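Local coordinates for glycine betaine, L-proline ABC transporter, glycine/betaine/L-proline-binding protein (ProX) (Borrelia burgdorferi, PDB 3TMG) that binds glycine betaine (trimethyl glycine) in a tryptophan-lined pocket and probably hands it to a membrane ABC transporter for uptake into the cell, at residues S70-T75 with P180-H185; T98-V103 with A134-V139; V38-G43 with K251-A256. One frame throughout, in Å; residues are numbered along the deposited sequence.

In the fold
Contacts 1 and 2 lie side by side at the ligand pocket, their centres about 6 Å apart, and both touch the bound glycine betaine. They meet through one antiparallel sheet, in which strands 88-105 and 179-183 are neighbours. Contact 3 is a surface contact between helices 26-41 and 252-262; its centre is about 24 Å from that of contact 1 and about 29 Å from that of contact 2, with the chain's centre between contacts 2 and 3. Along the chain the three are nested: 98-103 with 134-139 inside 70-75 with 180-185, and both inside 38-43 with 251-256. Sequence-distant segments thus build the pocket, as in periplasmic-type binding proteins generally, while the outermost pair joins peripheral helices.

Contact 1: S70-T75 with P180-H185; sequences SSWVPT and PLWKPH. With BET (trimethyl glycine), chain E.
Trp72 and Trp182 meet at about a right angle, with ring planes 83° apart, and so form two walls of a corner that holds trimethyl glycine. The direct touch between them is small and apolar: CH2 of Trp72 lies 3.7 Å from CD1 of Trp182 and approaches it obliquely. The same CH2 comes 3.5 Å from the backbone O of Lys183, and CD of Pro184 stands somewhat further off beside it.

The indoles mainly serve the ligand. Over the face of Trp182 sits the methyl C2 of trimethyl glycine, 3.5 Å from CD2, and the methyl C1 is 3.6 Å from NE1 of the same ring. Methyl C2 also lies over Trp72, 3.7 Å from its CZ3, while the ligand's carboxylate oxygen OXT is 3.3 Å from Trp72 CG. A quaternary ammonium carries no N-H to donate, and placing its methyls on indole faces is consistent with the cation-pi recognition known from the tryptophan cages of betaine-binding proteins; Trp25 belongs to this pocket as well. Trp72 rides on strand 67-73, paired with 207-214, and Trp182 on strand 179-183, paired with 88-105; not being neighbours, these strands bring the two rings together across the ligand cleft. With chi1 at 55°, CG of Trp182 sits between its backbone N and carbonyl carbon, and the ring stands alongside the ligand's methyl groups, its CD1 corner nearest Trp72.

Behind the rings, NE1 of Trp72 is hydrogen-bonded to OE2 of the pocket residue Glu28, which probably helps to set the turn of that indole; Asp77 takes the backbone N. Leu181 CD2 backs the face of Trp182 opposite the ligand. His185, bonded at both nitrogens, to Glu160 and the backbone N of Ala187, has Trp182 NE1 at its edge.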
ATOM      1  N   SER A  70      -5.984  -3.996   0.665  1.00 13.06           N
ATOM      2  CA  SER A  70      -4.533  -3.732   0.586  1.00 13.66           C
ATOM      3  C   SER A  70      -3.748  -4.625  -0.385  1.00 13.58           C
ATOM      4  O   SER A  70      -2.531  -4.662  -0.294  1.00 13.97           O
ATOM      5  CB  SER A  70      -3.886  -3.882   1.970  1.00 14.58           C
ATOM      6  OG  SER A  70      -4.397  -2.896   2.865  1.00 17.40           O
ATOM      7  N   SER A  71      -4.416  -5.306  -1.323  1.00 13.00           N
ATOM      8  CA  SER A  71      -3.693  -6.256  -2.194  1.00 13.25           C
ATOM      9  C   SER A  71      -3.045  -5.589  -3.406  1.00 12.75           C
ATOM     10  O   SER A  71      -3.753  -5.011  -4.246  1.00 12.37           O
ATOM     11  CB  SER A  71      -4.634  -7.394  -2.638  1.00 13.47           C
ATOM     12  OG  SER A  71      -4.031  -8.291  -3.570  1.00 14.24           O
ATOM     13  N   TRP A  72      -1.717  -5.668  -3.500  1.00 12.45           N
ATOM     14  CA  TRP A  72      -0.986  -4.993  -4.615  1.00 12.01           C
ATOM     15  C   TRP A  72      -0.683  -6.014  -5.651  1.00 12.33           C
ATOM     16  O   TRP A  72       0.196  -6.871  -5.461  1.00 12.77           O
ATOM     17  CB  TRP A  72       0.300  -4.332  -4.126  1.00 11.80           C
ATOM     18  CG  TRP A  72       0.046  -2.957  -3.564  1.00 10.73           C
ATOM     19  CD1 TRP A  72      -0.785  -2.598  -2.492  1.00 10.42           C
ATOM     20  CD2 TRP A  72       0.713  -1.727  -3.973  1.00 11.01           C
ATOM     21  NE1 TRP A  72      -0.732  -1.225  -2.288  1.00 10.37           N
ATOM     22  CE2 TRP A  72       0.153  -0.658  -3.161  1.00  9.95           C
ATOM     23  CE3 TRP A  72       1.691  -1.415  -4.944  1.00 10.75           C
ATOM     24  CZ2 TRP A  72       0.581   0.657  -3.292  1.00 10.31           C
ATOM     25  CZ3 TRP A  72       2.094  -0.088  -5.075  1.00 10.59           C
ATOM     26  CH2 TRP A  72       1.548   0.921  -4.259  1.00 10.09           C
ATOM     27  N   VAL A  73      -1.396  -5.943  -6.779  1.00 12.39           N
ATOM     28  CA  VAL A  73      -1.327  -7.036  -7.775  1.00 13.05           C
ATOM     29  C   VAL A  73      -1.320  -6.521  -9.200  1.00 13.33           C
ATOM     30  O   VAL A  73      -1.840  -5.415  -9.435  1.00 12.82           O
ATOM     31  CB  VAL A  73      -2.535  -8.001  -7.674  1.00 13.69           C
ATOM     32  CG1 VAL A  73      -2.308  -8.965  -6.518  1.00 14.16           C
ATOM     33  CG2 VAL A  73      -3.837  -7.210  -7.513  1.00 13.65           C
ATOM     34  N   PRO A  74      -0.758  -7.332 -10.149  1.00 14.10           N
ATOM     35  CA  PRO A  74      -0.269  -8.717  -9.880  1.00 14.53           C
ATOM     36  C   PRO A  74       1.167  -8.845  -9.314  1.00 14.53           C
ATOM     37  O   PRO A  74       1.506  -9.894  -8.753  1.00 15.24           O
ATOM     38  CB  PRO A  74      -0.291  -9.353 -11.290  1.00 15.64           C
ATOM     39  CG  PRO A  74       0.112  -8.193 -12.169  1.00 14.95           C
ATOM     40  CD  PRO A  74      -0.705  -7.043 -11.597  1.00 14.60           C
ATOM     41  N   THR A  75       1.990  -7.794  -9.420  1.00 14.19           N
ATOM     42  CA  THR A  75       3.428  -8.009  -9.239  1.00 14.84           C
ATOM     43  C   THR A  75       3.906  -8.032  -7.783  1.00 14.80           C
ATOM     44  O   THR A  75       4.571  -9.014  -7.367  1.00 14.58           O
ATOM     45  CB  THR A  75       4.302  -7.029 -10.048  1.00 14.49           C
ATOM     46  OG1 THR A  75       3.970  -7.172 -11.430  1.00 14.08           O
ATOM     47  CG2 THR A  75       5.838  -7.367  -9.833  1.00 15.22           C
ATOM     48  N   PRO A 180      13.422   1.396  -2.181  1.00 15.10           N
ATOM     49  CA  PRO A 180      12.295   1.014  -2.979  1.00 14.35           C
ATOM     50  C   PRO A 180      11.172   1.997  -2.562  1.00 14.32           C
ATOM     51  O   PRO A 180      11.032   2.306  -1.365  1.00 15.20           O
ATOM     52  CB  PRO A 180      12.022  -0.432  -2.541  1.00 14.08           C
ATOM     53  CG  PRO A 180      12.511  -0.497  -1.122  1.00 14.94           C
ATOM     54  CD  PRO A 180      13.628   0.503  -1.006  1.00 15.47           C
ATOM     55  N   LEU A 181      10.520   2.609  -3.531  1.00 13.71           N
ATOM     56  CA  LEU A 181       9.391   3.509  -3.238  1.00 13.05           C
ATOM     57  C   LEU A 181       8.283   3.188  -4.244  1.00 12.62           C
ATOM     58  O   LEU A 181       8.423   2.294  -5.073  1.00 12.74           O
ATOM     59  CB  LEU A 181       9.773   5.000  -3.260  1.00 13.09           C
ATOM     60  CG  LEU A 181       9.683   5.670  -1.877  1.00 13.22           C
ATOM     61  CD1 LEU A 181      10.250   7.082  -1.882  1.00 14.22           C
ATOM     62  CD2 LEU A 181       8.236   5.686  -1.355  1.00 12.95           C
ATOM     63  N   TRP A 182       7.166   3.894  -4.151  1.00 11.99           N
ATOM     64  CA  TRP A 182       6.019   3.524  -4.938  1.00 11.32           C
ATOM     65  C   TRP A 182       5.171   4.736  -5.048  1.00 11.54           C
ATOM     66  O   TRP A 182       5.360   5.723  -4.280  1.00 10.97           O
ATOM     67  CB  TRP A 182       5.240   2.351  -4.284  1.00 11.40           C
ATOM     68  CG  TRP A 182       4.830   2.640  -2.846  1.00 11.39           C
ATOM     69  CD1 TRP A 182       3.676   3.282  -2.372  1.00 11.13           C
ATOM     70  CD2 TRP A 182       5.633   2.357  -1.672  1.00 11.61           C
ATOM     71  NE1 TRP A 182       3.694   3.363  -0.988  1.00 11.58           N
ATOM     72  CE2 TRP A 182       4.868   2.846  -0.513  1.00 11.69           C
ATOM     73  CE3 TRP A 182       6.876   1.731  -1.469  1.00 11.87           C
ATOM     74  CZ2 TRP A 182       5.338   2.705   0.787  1.00 12.15           C
ATOM     75  CZ3 TRP A 182       7.354   1.610  -0.156  1.00 12.22           C
ATOM     76  CH2 TRP A 182       6.600   2.076   0.950  1.00 12.40           C
ATOM     77  N   LYS A 183       4.260   4.691  -6.025  1.00 11.45           N
ATOM     78  CA  LYS A 183       3.168   5.647  -6.097  1.00 11.75           C
ATOM     79  C   LYS A 183       1.884   4.851  -5.939  1.00 10.92           C
ATOM     80  O   LYS A 183       1.783   3.707  -6.416  1.00 11.05           O
ATOM     81  CB  LYS A 183       3.162   6.452  -7.430  1.00 12.32           C
ATOM     82  CG  LYS A 183       4.383   7.325  -7.631  1.00 13.11           C
ATOM     83  CD  LYS A 183       4.307   8.112  -8.954  1.00 13.68           C
ATOM     84  CE  LYS A 183       5.306   9.281  -8.975  1.00 15.02           C
ATOM     85  NZ  LYS A 183       5.452   9.815 -10.375  1.00 15.75           N
ATOM     86  N   PRO A 184       0.872   5.450  -5.286  1.00 10.49           N
ATOM     87  CA  PRO A 184       0.774   6.834  -4.838  1.00 11.03           C
ATOM     88  C   PRO A 184       1.552   7.075  -3.548  1.00 11.22           C
ATOM     89  O   PRO A 184       1.450   6.281  -2.614  1.00 11.55           O
ATOM     90  CB  PRO A 184      -0.743   7.022  -4.572  1.00 10.67           C
ATOM     91  CG  PRO A 184      -1.214   5.628  -4.210  1.00 10.38           C
ATOM     92  CD  PRO A 184      -0.356   4.681  -5.055  1.00 10.00           C
ATOM     93  N   HIS A 185       2.319   8.163  -3.494  1.00 11.72           N
ATOM     94  CA  HIS A 185       2.999   8.522  -2.249  1.00 12.01           C
ATOM     95  C   HIS A 185       3.298   9.999  -2.293  1.00 12.82           C
ATOM     96  O   HIS A 185       3.715  10.523  -3.355  1.00 13.96           O
ATOM     97  CB  HIS A 185       4.287   7.693  -2.036  1.00 11.55           C
ATOM     98  CG  HIS A 185       4.724   7.618  -0.583  1.00 11.70           C
ATOM     99  ND1 HIS A 185       5.242   8.674   0.061  1.00 12.90           N
ATOM    100  CD2 HIS A 185       4.629   6.598   0.361  1.00 12.05           C
ATOM    101  CE1 HIS A 185       5.549   8.339   1.347  1.00 13.04           C
ATOM    102  NE2 HIS A 185       5.183   7.073   1.538  1.00 12.44           N
TER
HETATM  103  N   BET E 310       3.390  -1.103  -0.640  1.00 21.24           N
HETATM  104  CA  BET E 310       2.538  -2.300  -0.749  1.00 22.93           C
HETATM  105  C   BET E 310       3.377  -3.417  -1.386  1.00 25.81           C
HETATM  106  O   BET E 310       4.257  -4.090  -0.785  1.00 21.29           O
HETATM  107  OXT BET E 310       3.162  -3.597  -2.567  1.00 31.67           O
HETATM  108  C1  BET E 310       2.625   0.065  -0.172  1.00 21.38           C
HETATM  109  C2  BET E 310       3.956  -0.759  -1.938  1.00 21.25           C
HETATM  110  C3  BET E 310       4.497  -1.376   0.298  1.00 18.99           C

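Contact 2: T98-V103 with A134-V139; sequences TIQGFV and AGTQIV. With BET (trimethyl glycine), chain E.
Gln100 and Thr136 run past each other in opposite directions, so that amide oxygen and hydroxyl come together near the first turn of helix 135-146. The hydroxyl OG1 of Thr136 donates to OE1 of Gln100 over 2.6 Å, lying in the carbonyl plane at a C=O...donor angle of 154°. CG of Gln100 lies between the backbone N and the carbonyl carbon (chi1 52°), and the chain runs out extended from there to the helix. NE2 is bonded to the backbone O of Met203, which is consistent with this orientation of the amide and holds it at both ends; the Gln100 side chain crosses that of Val139 at about a right angle, NE2 lying 3.8 Å from CG1.

Thr136 also holds the ligand: its backbone N gives a nearly straight bond of 3.0 Å to O of trimethyl glycine (164° at the hydrogen). With the helix N-terminus turned to this carboxylate, the helix dipole probably helps to stabilise the negative charge; Gln100 acts as a second shell behind Thr136.

Further along strand 88-105, Phe102 packs on Thr140, Ala143 and Leu144 of the same helix, while the strand's backbone pairs with strand 179-183, whose Pro180 touches Thr136.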
ATOM      1  N   THR A  98      -0.821   2.207  -9.677  1.00 10.67           N
ATOM      2  CA  THR A  98       0.337   2.027  -8.804  1.00 10.51           C
ATOM      3  C   THR A  98       1.597   1.869  -9.615  1.00 10.90           C
ATOM      4  O   THR A  98       1.544   1.349 -10.728  1.00 10.95           O
ATOM      5  CB  THR A  98       0.258   0.788  -7.864  1.00 10.24           C
ATOM      6  OG1 THR A  98       0.264  -0.438  -8.639  1.00 10.54           O
ATOM      7  CG2 THR A  98      -1.027   0.892  -6.989  1.00  9.91           C
ATOM      8  N   ILE A  99       2.743   2.226  -9.021  1.00 10.99           N
ATOM      9  CA  ILE A  99       4.032   1.828  -9.599  1.00 11.93           C
ATOM     10  C   ILE A  99       4.914   1.547  -8.393  1.00 12.40           C
ATOM     11  O   ILE A  99       4.852   2.312  -7.401  1.00 12.60           O
ATOM     12  CB  ILE A  99       4.665   3.010 -10.413  1.00 12.79           C
ATOM     13  CG1 ILE A  99       3.790   3.423 -11.593  1.00 13.21           C
ATOM     14  CG2 ILE A  99       6.127   2.733 -10.815  1.00 13.66           C
ATOM     15  CD1 ILE A  99       4.303   4.684 -12.318  1.00 14.64           C
ATOM     16  N   GLN A 100       5.750   0.518  -8.461  1.00 12.09           N
ATOM     17  CA  GLN A 100       6.793   0.328  -7.445  1.00 11.95           C
ATOM     18  C   GLN A 100       8.119   0.268  -8.190  1.00 12.00           C
ATOM     19  O   GLN A 100       8.163  -0.078  -9.371  1.00 11.69           O
ATOM     20  CB  GLN A 100       6.553  -0.965  -6.610  1.00 12.68           C
ATOM     21  CG  GLN A 100       6.348  -2.214  -7.496  1.00 14.57           C
ATOM     22  CD  GLN A 100       6.503  -3.556  -6.788  1.00 16.16           C
ATOM     23  OE1 GLN A 100       6.476  -3.646  -5.546  1.00 16.85           O
ATOM     24  NE2 GLN A 100       6.623  -4.638  -7.586  1.00 16.29           N
ATOM     25  N   GLY A 101       9.198   0.690  -7.530  1.00 11.83           N
ATOM     26  CA  GLY A 101      10.496   0.636  -8.207  1.00 12.58           C
ATOM     27  C   GLY A 101      11.620   1.208  -7.344  1.00 12.80           C
ATOM     28  O   GLY A 101      11.418   1.503  -6.157  1.00 12.32           O
ATOM     29  N   PHE A 102      12.802   1.294  -7.955  1.00 13.38           N
ATOM     30  CA  PHE A 102      14.011   1.741  -7.322  1.00 14.02           C
ATOM     31  C   PHE A 102      13.995   3.268  -7.466  1.00 13.92           C
ATOM     32  O   PHE A 102      13.768   3.810  -8.560  1.00 13.93           O
ATOM     33  CB  PHE A 102      15.210   1.183  -8.105  1.00 15.21           C
ATOM     34  CG  PHE A 102      15.552  -0.280  -7.835  1.00 15.70           C
ATOM     35  CD1 PHE A 102      14.590  -1.265  -7.707  1.00 15.46           C
ATOM     36  CD2 PHE A 102      16.893  -0.649  -7.749  1.00 16.87           C
ATOM     37  CE1 PHE A 102      14.942  -2.602  -7.512  1.00 16.12           C
ATOM     38  CE2 PHE A 102      17.262  -1.974  -7.529  1.00 17.62           C
ATOM     39  CZ  PHE A 102      16.284  -2.966  -7.426  1.00 16.91           C
ATOM     40  N   VAL A 103      14.250   3.956  -6.365  1.00 14.16           N
ATOM     41  CA  VAL A 103      14.155   5.398  -6.315  1.00 14.38           C
ATOM     42  C   VAL A 103      15.417   6.010  -5.749  1.00 15.43           C
ATOM     43  O   VAL A 103      15.997   5.517  -4.757  1.00 15.53           O
ATOM     44  CB  VAL A 103      12.937   5.815  -5.444  1.00 13.63           C
ATOM     45  CG1 VAL A 103      12.951   7.306  -5.120  1.00 13.98           C
ATOM     46  CG2 VAL A 103      11.634   5.431  -6.156  1.00 12.75           C
ATOM     47  N   ALA A 134       7.164  -7.603   2.917  1.00 19.83           N
ATOM     48  CA  ALA A 134       6.287  -6.778   2.108  1.00 18.18           C
ATOM     49  C   ALA A 134       6.477  -7.194   0.652  1.00 17.30           C
ATOM     50  O   ALA A 134       7.583  -7.491   0.237  1.00 16.79           O
ATOM     51  CB  ALA A 134       6.629  -5.268   2.270  1.00 19.06           C
ATOM     52  N   GLY A 135       5.409  -7.178  -0.135  1.00 16.90           N
ATOM     53  CA  GLY A 135       5.543  -7.555  -1.539  1.00 16.44           C
ATOM     54  C   GLY A 135       6.636  -6.745  -2.227  1.00 15.68           C
ATOM     55  O   GLY A 135       7.514  -7.300  -2.902  1.00 15.38           O
ATOM     56  N   THR A 136       6.603  -5.435  -2.030  1.00 14.73           N
ATOM     57  CA  THR A 136       7.601  -4.586  -2.664  1.00 15.13           C
ATOM     58  C   THR A 136       9.040  -4.976  -2.239  1.00 15.63           C
ATOM     59  O   THR A 136       9.975  -4.948  -3.041  1.00 15.91           O
ATOM     60  CB  THR A 136       7.329  -3.099  -2.395  1.00 14.96           C
ATOM     61  OG1 THR A 136       6.145  -2.719  -3.121  1.00 15.17           O
ATOM     62  CG2 THR A 136       8.496  -2.246  -2.936  1.00 14.71           C
ATOM     63  N   GLN A 137       9.209  -5.331  -0.971  1.00 15.85           N
ATOM     64  CA  GLN A 137      10.529  -5.779  -0.501  1.00 16.39           C
ATOM     65  C   GLN A 137      10.993  -7.093  -1.145  1.00 16.91           C
ATOM     66  O   GLN A 137      12.177  -7.262  -1.509  1.00 17.83           O
ATOM     67  CB  GLN A 137      10.497  -5.947   1.019  1.00 17.30           C
ATOM     68  CG  GLN A 137      11.869  -6.198   1.689  1.00 18.43           C
ATOM     69  CD  GLN A 137      12.672  -4.927   1.921  1.00 19.41           C
ATOM     70  OE1 GLN A 137      12.301  -3.843   1.459  1.00 19.59           O
ATOM     71  NE2 GLN A 137      13.831  -5.074   2.570  1.00 19.88           N
ATOM     72  N   ILE A 138      10.071  -8.044  -1.239  1.00 16.73           N
ATOM     73  CA  ILE A 138      10.325  -9.296  -1.952  1.00 17.30           C
ATOM     74  C   ILE A 138      10.769  -9.045  -3.410  1.00 16.92           C
ATOM     75  O   ILE A 138      11.820  -9.568  -3.881  1.00 17.20           O
ATOM     76  CB  ILE A 138       9.084 -10.212  -1.915  1.00 17.76           C
ATOM     77  CG1 ILE A 138       8.767 -10.623  -0.444  1.00 19.12           C
ATOM     78  CG2 ILE A 138       9.310 -11.439  -2.828  1.00 18.81           C
ATOM     79  CD1 ILE A 138       7.592 -11.593  -0.287  1.00 19.66           C
ATOM     80  N   VAL A 139       9.997  -8.233  -4.129  1.00 15.86           N
ATOM     81  CA  VAL A 139      10.280  -8.041  -5.575  1.00 15.90           C
ATOM     82  C   VAL A 139      11.572  -7.229  -5.759  1.00 15.94           C
ATOM     83  O   VAL A 139      12.341  -7.459  -6.665  1.00 16.27           O
ATOM     84  CB  VAL A 139       9.105  -7.362  -6.316  1.00 15.05           C
ATOM     85  CG1 VAL A 139       9.465  -7.216  -7.784  1.00 15.23           C
ATOM     86  CG2 VAL A 139       7.853  -8.280  -6.205  1.00 15.28           C
TER
HETATM   87  N   BET E 310       3.390  -1.103  -0.640  1.00 21.24           N
HETATM   88  CA  BET E 310       2.538  -2.300  -0.749  1.00 22.93           C
HETATM   89  C   BET E 310       3.377  -3.417  -1.386  1.00 25.81           C
HETATM   90  O   BET E 310       4.257  -4.090  -0.785  1.00 21.29           O
HETATM   91  OXT BET E 310       3.162  -3.597  -2.567  1.00 31.67           O
HETATM   92  C1  BET E 310       2.625   0.065  -0.172  1.00 21.38           C
HETATM   93  C2  BET E 310       3.956  -0.759  -1.938  1.00 21.25           C
HETATM   94  C3  BET E 310       4.497  -1.376   0.298  1.00 18.99           C

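Contact 3: V38-G43 with K251-A256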
ATOM      1  N   VAL A  38     -16.741   4.202   7.719  1.00 17.33           N
ATOM      2  CA  VAL A  38     -17.914   3.879   6.907  1.00 18.49           C
ATOM      3  C   VAL A  38     -18.764   2.750   7.543  1.00 19.59           C
ATOM      4  O   VAL A  38     -19.993   2.933   7.752  1.00 20.44           O
ATOM      5  CB  VAL A  38     -17.480   3.512   5.479  1.00 17.70           C
ATOM      6  CG1 VAL A  38     -18.670   3.018   4.688  1.00 18.82           C
ATOM      7  CG2 VAL A  38     -16.827   4.723   4.817  1.00 17.29           C
ATOM      8  N   PHE A  39     -18.124   1.621   7.898  1.00 19.18           N
ATOM      9  CA  PHE A  39     -18.844   0.513   8.542  1.00 20.39           C
ATOM     10  C   PHE A  39     -19.443   0.904   9.910  1.00 21.77           C
ATOM     11  O   PHE A  39     -20.557   0.497  10.249  1.00 22.83           O
ATOM     12  CB  PHE A  39     -17.974  -0.729   8.669  1.00 20.03           C
ATOM     13  CG  PHE A  39     -17.837  -1.509   7.407  1.00 20.02           C
ATOM     14  CD1 PHE A  39     -18.961  -2.011   6.753  1.00 21.15           C
ATOM     15  CD2 PHE A  39     -16.579  -1.799   6.878  1.00 19.19           C
ATOM     16  CE1 PHE A  39     -18.822  -2.750   5.573  1.00 21.26           C
ATOM     17  CE2 PHE A  39     -16.444  -2.541   5.723  1.00 19.33           C
ATOM     18  CZ  PHE A  39     -17.567  -3.018   5.058  1.00 19.60           C
ATOM     19  N   GLU A  40     -18.711   1.685  10.703  1.00 21.68           N
ATOM     20  CA  GLU A  40     -19.263   2.201  11.956  1.00 23.11           C
ATOM     21  C   GLU A  40     -20.539   3.002  11.737  1.00 24.59           C
ATOM     22  O   GLU A  40     -21.519   2.821  12.501  1.00 25.45           O
ATOM     23  CB  GLU A  40     -18.263   3.041  12.735  1.00 22.77           C
ATOM     24  CG  GLU A  40     -17.129   2.219  13.323  1.00 22.85           C
ATOM     25  CD  GLU A  40     -16.019   3.066  13.941  1.00 23.35           C
ATOM     26  OE1 GLU A  40     -15.955   4.296  13.732  1.00 23.47           O
ATOM     27  OE2 GLU A  40     -15.186   2.484  14.656  1.00 23.64           O
ATOM     28  N   LYS A  41     -20.534   3.885  10.736  1.00 23.75           N
ATOM     29  CA  LYS A  41     -21.724   4.696  10.469  1.00 25.66           C
ATOM     30  C   LYS A  41     -22.906   3.858  10.006  1.00 27.18           C
ATOM     31  O   LYS A  41     -24.065   4.240  10.251  1.00 28.84           O
ATOM     32  CB  LYS A  41     -21.433   5.827   9.514  1.00 25.05           C
ATOM     33  CG  LYS A  41     -20.743   6.974  10.224  1.00 25.37           C
ATOM     34  CD  LYS A  41     -20.086   7.899   9.229  1.00 25.47           C
ATOM     35  CE  LYS A  41     -21.121   8.845   8.629  1.00 27.32           C
ATOM     36  NZ  LYS A  41     -22.038   9.349   9.695  1.00 28.97           N
ATOM     37  N   MET A  42     -22.609   2.722   9.358  1.00 26.71           N
ATOM     38  CA  MET A  42     -23.606   1.693   9.037  1.00 27.44           C
ATOM     39  C   MET A  42     -24.019   0.805  10.225  1.00 28.86           C
ATOM     40  O   MET A  42     -24.881  -0.071  10.062  1.00 29.96           O
ATOM     41  CB  MET A  42     -23.131   0.794   7.885  1.00 26.90           C
ATOM     42  CG  MET A  42     -22.920   1.517   6.567  1.00 25.79           C
ATOM     43  SD  MET A  42     -22.018   0.591   5.311  1.00 24.89           S
ATOM     44  CE  MET A  42     -22.969  -0.941   5.190  1.00 26.08           C
ATOM     45  N   GLY A  43     -23.441   1.017  11.408  1.00 28.52           N
ATOM     46  CA  GLY A  43     -23.903   0.292  12.612  1.00 29.35           C
ATOM     47  C   GLY A  43     -23.105  -0.973  12.907  1.00 29.11           C
ATOM     48  O   GLY A  43     -23.536  -1.813  13.688  1.00 30.04           O
ATOM     49  N   LYS A 251      -3.073  10.173  14.311  1.00 15.31           N
ATOM     50  CA  LYS A 251      -4.428  10.767  14.153  1.00 15.82           C
ATOM     51  C   LYS A 251      -5.195  10.102  12.986  1.00 15.79           C
ATOM     52  O   LYS A 251      -6.187  10.661  12.509  1.00 16.02           O
ATOM     53  CB  LYS A 251      -4.383  12.266  13.902  1.00 15.83           C
ATOM     54  CG  LYS A 251      -3.699  13.178  14.951  1.00 16.77           C
ATOM     55  CD  LYS A 251      -4.047  12.839  16.390  1.00 17.13           C
ATOM     56  CE  LYS A 251      -3.410  13.885  17.293  1.00 18.27           C
ATOM     57  NZ  LYS A 251      -3.497  13.519  18.736  1.00 19.05           N
ATOM     58  N   GLU A 252      -4.769   8.923  12.549  1.00 15.98           N
ATOM     59  CA  GLU A 252      -5.347   8.317  11.319  1.00 16.72           C
ATOM     60  C   GLU A 252      -6.834   8.035  11.465  1.00 16.35           C
ATOM     61  O   GLU A 252      -7.599   8.191  10.533  1.00 15.41           O
ATOM     62  CB  GLU A 252      -4.636   7.016  10.946  1.00 18.54           C
ATOM     63  CG  GLU A 252      -3.141   7.184  10.698  1.00 21.94           C
ATOM     64  CD  GLU A 252      -2.280   6.908  11.939  1.00 23.99           C
ATOM     65  OE1 GLU A 252      -2.627   7.260  13.078  1.00 21.86           O
ATOM     66  OE2 GLU A 252      -1.203   6.309  11.754  1.00 31.16           O
ATOM     67  N   TYR A 253      -7.263   7.630  12.645  1.00 16.64           N
ATOM     68  CA  TYR A 253      -8.718   7.373  12.781  1.00 16.93           C
ATOM     69  C   TYR A 253      -9.538   8.689  12.781  1.00 16.95           C
ATOM     70  O   TYR A 253     -10.550   8.808  12.095  1.00 16.47           O
ATOM     71  CB  TYR A 253      -8.989   6.584  14.057  1.00 17.77           C
ATOM     72  CG  TYR A 253     -10.474   6.450  14.309  1.00 19.30           C
ATOM     73  CD1 TYR A 253     -11.231   5.498  13.605  1.00 19.48           C
ATOM     74  CD2 TYR A 253     -11.127   7.292  15.227  1.00 20.56           C
ATOM     75  CE1 TYR A 253     -12.603   5.387  13.800  1.00 20.37           C
ATOM     76  CE2 TYR A 253     -12.492   7.160  15.459  1.00 21.92           C
ATOM     77  CZ  TYR A 253     -13.221   6.196  14.738  1.00 21.54           C
ATOM     78  OH  TYR A 253     -14.589   6.057  14.961  1.00 22.65           O
ATOM     79  N   ARG A 254      -9.129   9.654  13.596  1.00 17.33           N
ATOM     80  CA  ARG A 254      -9.766  10.964  13.600  1.00 18.22           C
ATOM     81  C   ARG A 254      -9.781  11.575  12.184  1.00 17.55           C
ATOM     82  O   ARG A 254     -10.794  12.148  11.764  1.00 18.23           O
ATOM     83  CB  ARG A 254      -9.056  11.920  14.576  1.00 19.32           C
ATOM     84  CG  ARG A 254      -9.718  13.282  14.706  1.00 21.03           C
ATOM     85  CD  ARG A 254      -8.704  14.344  15.166  1.00 22.07           C
ATOM     86  NE  ARG A 254      -7.685  14.625  14.121  1.00 21.56           N
ATOM     87  CZ  ARG A 254      -6.574  15.328  14.332  1.00 21.23           C
ATOM     88  NH1 ARG A 254      -6.278  15.769  15.558  1.00 22.78           N
ATOM     89  NH2 ARG A 254      -5.741  15.548  13.343  1.00 20.71           N
ATOM     90  N   ASN A 255      -8.657  11.479  11.464  1.00 16.17           N
ATOM     91  CA  ASN A 255      -8.586  12.030  10.103  1.00 16.00           C
ATOM     92  C   ASN A 255      -9.465  11.268   9.115  1.00 15.85           C
ATOM     93  O   ASN A 255     -10.036  11.883   8.192  1.00 16.55           O
ATOM     94  CB  ASN A 255      -7.142  12.084   9.590  1.00 15.22           C
ATOM     95  CG  ASN A 255      -6.325  13.099  10.356  1.00 15.61           C
ATOM     96  OD1 ASN A 255      -6.889  13.949  11.063  1.00 16.33           O
ATOM     97  ND2 ASN A 255      -5.005  12.978  10.283  1.00 14.63           N
ATOM     98  N   ALA A 256      -9.661   9.976   9.355  1.00 15.09           N
ATOM     99  CA  ALA A 256     -10.662   9.205   8.570  1.00 14.98           C
ATOM    100  C   ALA A 256     -12.098   9.668   8.868  1.00 16.15           C
ATOM    101  O   ALA A 256     -12.939   9.730   7.947  1.00 15.81           O
ATOM    102  CB  ALA A 256     -10.504   7.694   8.829  1.00 14.31           C
TER
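A single side-chain hydrogen bond at the protein surface, from Tyr253 to Glu40, ties the last turn of helix 26-41 to the first turn of helix 252-262. The phenol OH donates to OE1 of Glu40 over a short 2.5 Å. The two side chains come from opposite directions: the carboxylate meets the phenol end of the ring at its edge, OE1 lying in the ring plane, and turns its own plane 69° from that of the ring. OE1 receives the bond on its syn lone pair, the side of OE2. With chi1 at 173°, the Tyr253 side chain swings CG away from its backbone N, and the phenol end reaches the carboxylate; the ring also rests on Asn33, Lys36 and Val37, so it lies against helix 26-41 over more than one turn.

That helix is the crossover of a beta-alpha-beta unit, running between the parallel strands 16-22 and 44-50. Its end is closed by a Schellman motif in which Gly43, at positive phi, returns its N to the O of Glu40.

On the partner helix, Arg254 grips its neighbour Asn255 side-on: NE and NH2 both reach OD1, at 3.2 and 3.0 Å, and OD1 stays close to the guanidinium plane. NH2 also forms a salt bridge with Glu248, and Asn255 ND2 bonds to Asn245 of helix 235-247.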